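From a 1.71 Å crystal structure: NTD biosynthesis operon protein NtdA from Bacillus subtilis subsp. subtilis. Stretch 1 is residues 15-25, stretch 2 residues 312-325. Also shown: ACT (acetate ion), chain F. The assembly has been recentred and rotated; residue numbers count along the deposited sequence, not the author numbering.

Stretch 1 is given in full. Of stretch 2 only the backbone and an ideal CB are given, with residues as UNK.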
# COMPACT_ATOMS: atom_id res chain seq x y z
N GLU A 15 -27.96 -1.05 16.97
CA GLU A 15 -28.92 -2.05 16.56
C GLU A 15 -28.50 -3.45 17.03
O GLU A 15 -29.35 -4.28 17.33
CB GLU A 15 -29.12 -2.01 15.04
CG GLU A 15 -29.65 -0.65 14.53
CD GLU A 15 -28.54 0.36 14.19
OE1 GLU A 15 -28.46 0.77 13.00
OE2 GLU A 15 -27.76 0.75 15.09
N ASN A 16 -27.20 -3.71 17.10
CA ASN A 16 -26.74 -5.02 17.55
C ASN A 16 -27.11 -5.29 19.00
O ASN A 16 -27.29 -6.44 19.39
CB ASN A 16 -25.23 -5.20 17.35
CG ASN A 16 -24.86 -5.56 15.93
OD1 ASN A 16 -25.72 -5.91 15.10
ND2 ASN A 16 -23.56 -5.52 15.64
N MET A 17 -27.19 -4.23 19.80
CA MET A 17 -27.56 -4.39 21.22
C MET A 17 -28.98 -4.90 21.34
O MET A 17 -29.29 -5.71 22.20
CB MET A 17 -27.48 -3.08 21.98
CG MET A 17 -26.22 -2.89 22.76
SD MET A 17 -25.90 -4.18 23.98
CE MET A 17 -24.31 -3.47 24.37
N SER A 18 -29.86 -4.37 20.49
CA SER A 18 -31.23 -4.84 20.48
C SER A 18 -31.30 -6.27 19.99
O SER A 18 -32.00 -7.12 20.56
CB SER A 18 -32.11 -3.93 19.62
OG SER A 18 -33.45 -4.35 19.69
N LEU A 19 -30.54 -6.56 18.93
CA LEU A 19 -30.51 -7.90 18.34
C LEU A 19 -30.04 -8.94 19.36
O LEU A 19 -30.53 -10.08 19.39
CB LEU A 19 -29.61 -7.93 17.10
CG LEU A 19 -29.58 -9.22 16.28
CD1 LEU A 19 -30.98 -9.63 15.80
CD2 LEU A 19 -28.62 -9.06 15.07
N LEU A 20 -29.09 -8.53 20.21
CA LEU A 20 -28.55 -9.41 21.25
C LEU A 20 -29.66 -9.85 22.20
O LEU A 20 -29.78 -11.05 22.51
CB LEU A 20 -27.45 -8.67 22.03
CG LEU A 20 -26.80 -9.47 23.16
CD1 LEU A 20 -26.10 -10.70 22.62
CD2 LEU A 20 -25.81 -8.61 23.97
N LYS A 21 -30.46 -8.90 22.67
CA LYS A 21 -31.60 -9.25 23.51
C LYS A 21 -32.54 -10.19 22.78
O LYS A 21 -33.05 -11.15 23.36
CB LYS A 21 -32.32 -7.99 23.97
CG LYS A 21 -31.43 -7.09 24.80
CD LYS A 21 -32.06 -5.74 25.03
CE LYS A 21 -31.02 -4.75 25.52
NZ LYS A 21 -31.07 -3.47 24.75
N HIS A 22 -32.78 -9.93 21.50
CA HIS A 22 -33.75 -10.74 20.76
C HIS A 22 -33.27 -12.14 20.44
O HIS A 22 -34.06 -13.09 20.46
CB HIS A 22 -34.22 -10.02 19.50
CG HIS A 22 -35.23 -8.94 19.77
ND1 HIS A 22 -36.59 -9.17 19.68
CD2 HIS A 22 -35.08 -7.66 20.16
CE1 HIS A 22 -37.23 -8.05 20.00
NE2 HIS A 22 -36.34 -7.12 20.29
N LEU A 23 -31.99 -12.28 20.14
CA LEU A 23 -31.46 -13.57 19.76
C LEU A 23 -31.19 -14.42 21.00
O LEU A 23 -30.99 -15.63 20.90
CB LEU A 23 -30.20 -13.42 18.89
CG LEU A 23 -30.45 -12.86 17.48
CD1 LEU A 23 -29.18 -12.84 16.64
CD2 LEU A 23 -31.57 -13.65 16.75
N LYS A 24 -31.25 -13.79 22.17
CA LYS A 24 -31.21 -14.53 23.42
C LYS A 24 -32.58 -15.09 23.77
O LYS A 24 -32.70 -16.01 24.58
CB LYS A 24 -30.73 -13.64 24.56
CG LYS A 24 -29.22 -13.43 24.63
CD LYS A 24 -28.89 -12.47 25.78
CE LYS A 24 -27.40 -12.24 25.90
NZ LYS A 24 -27.12 -11.27 27.01
N GLY A 25 -33.62 -14.53 23.15
CA GLY A 25 -34.99 -14.93 23.45
C GLY A 25 -35.52 -16.09 22.62
O GLY A 25 -34.88 -16.54 21.67
N UNK A 312 -19.27 -9.07 7.98
CA UNK A 312 -19.09 -8.01 8.99
C UNK A 312 -20.18 -7.90 10.06
O UNK A 312 -19.88 -7.85 11.25
CB UNK A 312 -18.99 -6.66 8.27
N UNK A 313 -21.44 -7.85 9.66
CA UNK A 313 -22.50 -7.74 10.66
C UNK A 313 -22.49 -8.93 11.61
O UNK A 313 -22.60 -8.75 12.83
CB UNK A 313 -23.87 -7.63 9.98
N UNK A 314 -22.35 -10.13 11.06
CA UNK A 314 -22.32 -11.34 11.90
C UNK A 314 -21.11 -11.30 12.83
O UNK A 314 -21.22 -11.58 14.02
CB UNK A 314 -22.28 -12.60 11.04
N UNK A 315 -19.96 -10.92 12.30
CA UNK A 315 -18.75 -10.88 13.11
C UNK A 315 -18.82 -9.85 14.21
O UNK A 315 -18.38 -10.11 15.35
CB UNK A 315 -17.53 -10.60 12.23
N UNK A 316 -19.36 -8.67 13.91
CA UNK A 316 -19.49 -7.65 14.94
C UNK A 316 -20.48 -8.12 16.00
O UNK A 316 -20.27 -7.87 17.19
CB UNK A 316 -19.94 -6.32 14.33
N UNK A 317 -21.53 -8.81 15.59
CA UNK A 317 -22.45 -9.35 16.58
C UNK A 317 -21.74 -10.37 17.48
O UNK A 317 -21.91 -10.37 18.72
CB UNK A 317 -23.65 -9.99 15.89
N UNK A 318 -20.92 -11.23 16.89
CA UNK A 318 -20.22 -12.23 17.70
C UNK A 318 -19.28 -11.56 18.70
O UNK A 318 -19.17 -12.01 19.84
CB UNK A 318 -19.44 -13.19 16.80
N UNK A 319 -18.61 -10.50 18.27
CA UNK A 319 -17.78 -9.72 19.19
C UNK A 319 -18.58 -9.17 20.35
O UNK A 319 -18.12 -9.22 21.50
CB UNK A 319 -17.10 -8.57 18.45
N UNK A 320 -19.77 -8.65 20.06
CA UNK A 320 -20.62 -8.10 21.11
C UNK A 320 -21.02 -9.22 22.10
O UNK A 320 -21.02 -9.01 23.32
CB UNK A 320 -21.86 -7.44 20.50
N UNK A 321 -21.37 -10.38 21.56
CA UNK A 321 -21.77 -11.50 22.41
C UNK A 321 -20.64 -11.86 23.35
O UNK A 321 -20.84 -12.07 24.55
CB UNK A 321 -22.17 -12.71 21.57
N UNK A 322 -19.43 -11.94 22.79
CA UNK A 322 -18.25 -12.22 23.60
C UNK A 322 -18.03 -11.17 24.68
O UNK A 322 -17.73 -11.51 25.83
CB UNK A 322 -17.01 -12.31 22.71
N UNK A 323 -18.17 -9.89 24.33
CA UNK A 323 -17.95 -8.82 25.29
C UNK A 323 -18.99 -8.90 26.41
O UNK A 323 -18.66 -8.78 27.59
CB UNK A 323 -18.01 -7.46 24.60
N UNK A 324 -20.24 -9.13 26.02
CA UNK A 324 -21.33 -9.25 26.98
C UNK A 324 -21.06 -10.41 27.94
O UNK A 324 -21.33 -10.30 29.14
CB UNK A 324 -22.66 -9.45 26.26
N UNK A 325 -20.50 -11.49 27.42
CA UNK A 325 -20.26 -12.70 28.22
C UNK A 325 -19.13 -12.45 29.23
O UNK A 325 -19.24 -12.85 30.39
CB UNK A 325 -19.91 -13.88 27.32
C ACT F . -9.22 -8.29 16.79
O ACT F . -10.29 -8.30 17.38
OXT ACT F . -9.17 -8.72 15.64
CH3 ACT F . -7.99 -7.78 17.49

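Both stretches are helical, and their axes cross at 68° with a closest approach of 10.1 Å; the two helices meet along one side of stretch 2, from 313 to 324. Helical backbone angles throughout favour residues that tolerate a helix, and contact narrows the choice only where a position faces stretch 1.

Position 312 has nothing of stretch 1 near its ideal CB, so the contact sets no preference; it is Leu312. At 313 the CB points sideways and stays clear, and a small side chain would suffice. The residue is Ser313, whose backbone O does more here than its side chain: the O of water 1 donates to Ser313 O (2.9 Å) and to Asn16 OD1 (2.7 Å), bridging the helices. Positions 314 and 315, one pointing away and the other out of reach, are unconstrained by stretch 1; they are Leu314 and Asn315.

At 316 the ideal CB lies 3.9 Å from Asn16 ND2, but its direction is sideways, so many residues would fit. Asn316 packs its CB against that amide, with CB 4.0 Å from Asn16 ND2, and spends its own amide on hydrogen bonds elsewhere in the structure.

Position 317 also starts sideways, yet a groove among Asn16, Leu19, Leu20 and Leu23 lies within reach of a long apolar or aromatic side chain. Phe317, with chi1 t, fills it as a knob. Its edge meets the Leu20 backbone, CE1 to Leu20 CA being 3.6 Å, while Leu23 CD1 makes an off-centre CH-pi contact, 4.3 Å from the ring centroid.

Position 318 is out of reach and free; Lys318 makes no contact with stretch 1. At 319 the acetate lies ahead of the CB, so a long cationic side chain, Arg or Lys, would suit. Arg319 grips it, with a very short hydrogen bond of 2.5 Å from NH1 to ACT O.

At 320 the CB points toward Asn16 and Leu20, asking for a medium apolar group such as Leu, Ile or Met. Leu320 puts CD2 3.3 Å from Asn16 O and 3.9 Å from Leu20 CB, and CD1 3.6 Å from Met17 CE.

Position 321 points sideways with Leu20 CD1 4.5 Å from its ideal CB; a large apolar residue could lean in. Phe321 offers its ring edge, CD1 lying 3.8 Å from Leu20 CD1.

Positions 322 and 323 are out of reach, and any helix-compatible residue would do: Leu322 and Ala323.

At 324 the CB points toward stretch 1, 4.9 Å from Lys24 NZ, which invites an acid, Asp or Glu. Asp324 forms the salt bridge, OD2 to Lys24 NZ at 2.7 Å, while its CG packs 3.9 Å from Leu20 CD2.

At 325 the CB points sideways with nothing of stretch 1 within 5.5 Å, so many residues would suit; Arg325 makes no contact with stretch 1.

Stretch 2 312-325: LSLNNFKRLFLADR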
# COMPACT_ATOMS: atom_id res chain seq x y z
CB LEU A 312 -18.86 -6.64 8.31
CG LEU A 312 -18.71 -5.43 9.23
CD1 LEU A 312 -17.56 -5.65 10.23
CD2 LEU A 312 -18.50 -4.15 8.40
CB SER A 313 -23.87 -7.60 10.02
OG SER A 313 -23.95 -6.35 9.36
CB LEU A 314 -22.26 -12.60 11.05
CG LEU A 314 -21.99 -13.88 11.85
CD1 LEU A 314 -23.17 -14.20 12.78
CD2 LEU A 314 -21.67 -15.06 10.95
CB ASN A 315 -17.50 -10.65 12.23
CG ASN A 315 -17.03 -11.92 11.55
OD1 ASN A 315 -17.45 -13.04 11.90
ND2 ASN A 315 -16.13 -11.76 10.58
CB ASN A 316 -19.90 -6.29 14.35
CG ASN A 316 -18.69 -5.42 14.03
OD1 ASN A 316 -17.57 -5.93 13.91
ND2 ASN A 316 -18.91 -4.12 13.90
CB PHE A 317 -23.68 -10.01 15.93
CG PHE A 317 -24.64 -10.56 16.93
CD1 PHE A 317 -25.56 -9.72 17.55
CD2 PHE A 317 -24.57 -11.90 17.30
CE1 PHE A 317 -26.43 -10.22 18.50
CE2 PHE A 317 -25.44 -12.41 18.25
CZ PHE A 317 -26.37 -11.58 18.85
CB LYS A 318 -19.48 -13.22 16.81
CG LYS A 318 -20.42 -14.23 16.10
CD LYS A 318 -19.63 -15.23 15.28
CE LYS A 318 -19.06 -16.34 16.16
NZ LYS A 318 -18.25 -17.30 15.34
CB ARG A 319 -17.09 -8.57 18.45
CG ARG A 319 -16.01 -9.02 17.49
CD ARG A 319 -15.44 -7.79 16.76
NE ARG A 319 -14.35 -8.15 15.86
CZ ARG A 319 -13.07 -8.18 16.21
NH1 ARG A 319 -12.71 -7.86 17.44
NH2 ARG A 319 -12.14 -8.56 15.32
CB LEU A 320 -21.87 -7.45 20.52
CG LEU A 320 -23.01 -7.16 21.50
CD1 LEU A 320 -22.60 -6.10 22.52
CD2 LEU A 320 -24.29 -6.76 20.76
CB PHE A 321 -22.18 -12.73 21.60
CG PHE A 321 -22.68 -13.87 22.45
CD1 PHE A 321 -24.00 -13.88 22.90
CD2 PHE A 321 -21.84 -14.91 22.82
CE1 PHE A 321 -24.48 -14.92 23.70
CE2 PHE A 321 -22.31 -15.95 23.61
CZ PHE A 321 -23.63 -15.95 24.06
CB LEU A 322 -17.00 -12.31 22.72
CG LEU A 322 -16.96 -13.59 21.88
CD1 LEU A 322 -15.84 -13.46 20.84
CD2 LEU A 322 -16.75 -14.86 22.74
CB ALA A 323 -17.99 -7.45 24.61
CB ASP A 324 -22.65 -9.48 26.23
CG ASP A 324 -23.85 -9.65 27.16
OD1 ASP A 324 -24.11 -8.76 28.00
OD2 ASP A 324 -24.53 -10.67 27.02
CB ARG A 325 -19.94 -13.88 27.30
CG ARG A 325 -20.01 -15.26 27.98
CD ARG A 325 -20.12 -16.35 26.91
NE ARG A 325 -20.31 -17.70 27.47
CZ ARG A 325 -19.32 -18.55 27.75
NH1 ARG A 325 -18.07 -18.19 27.57
NH2 ARG A 325 -19.60 -19.76 28.23
O HOH W 1 -25.26 -7.85 13.35
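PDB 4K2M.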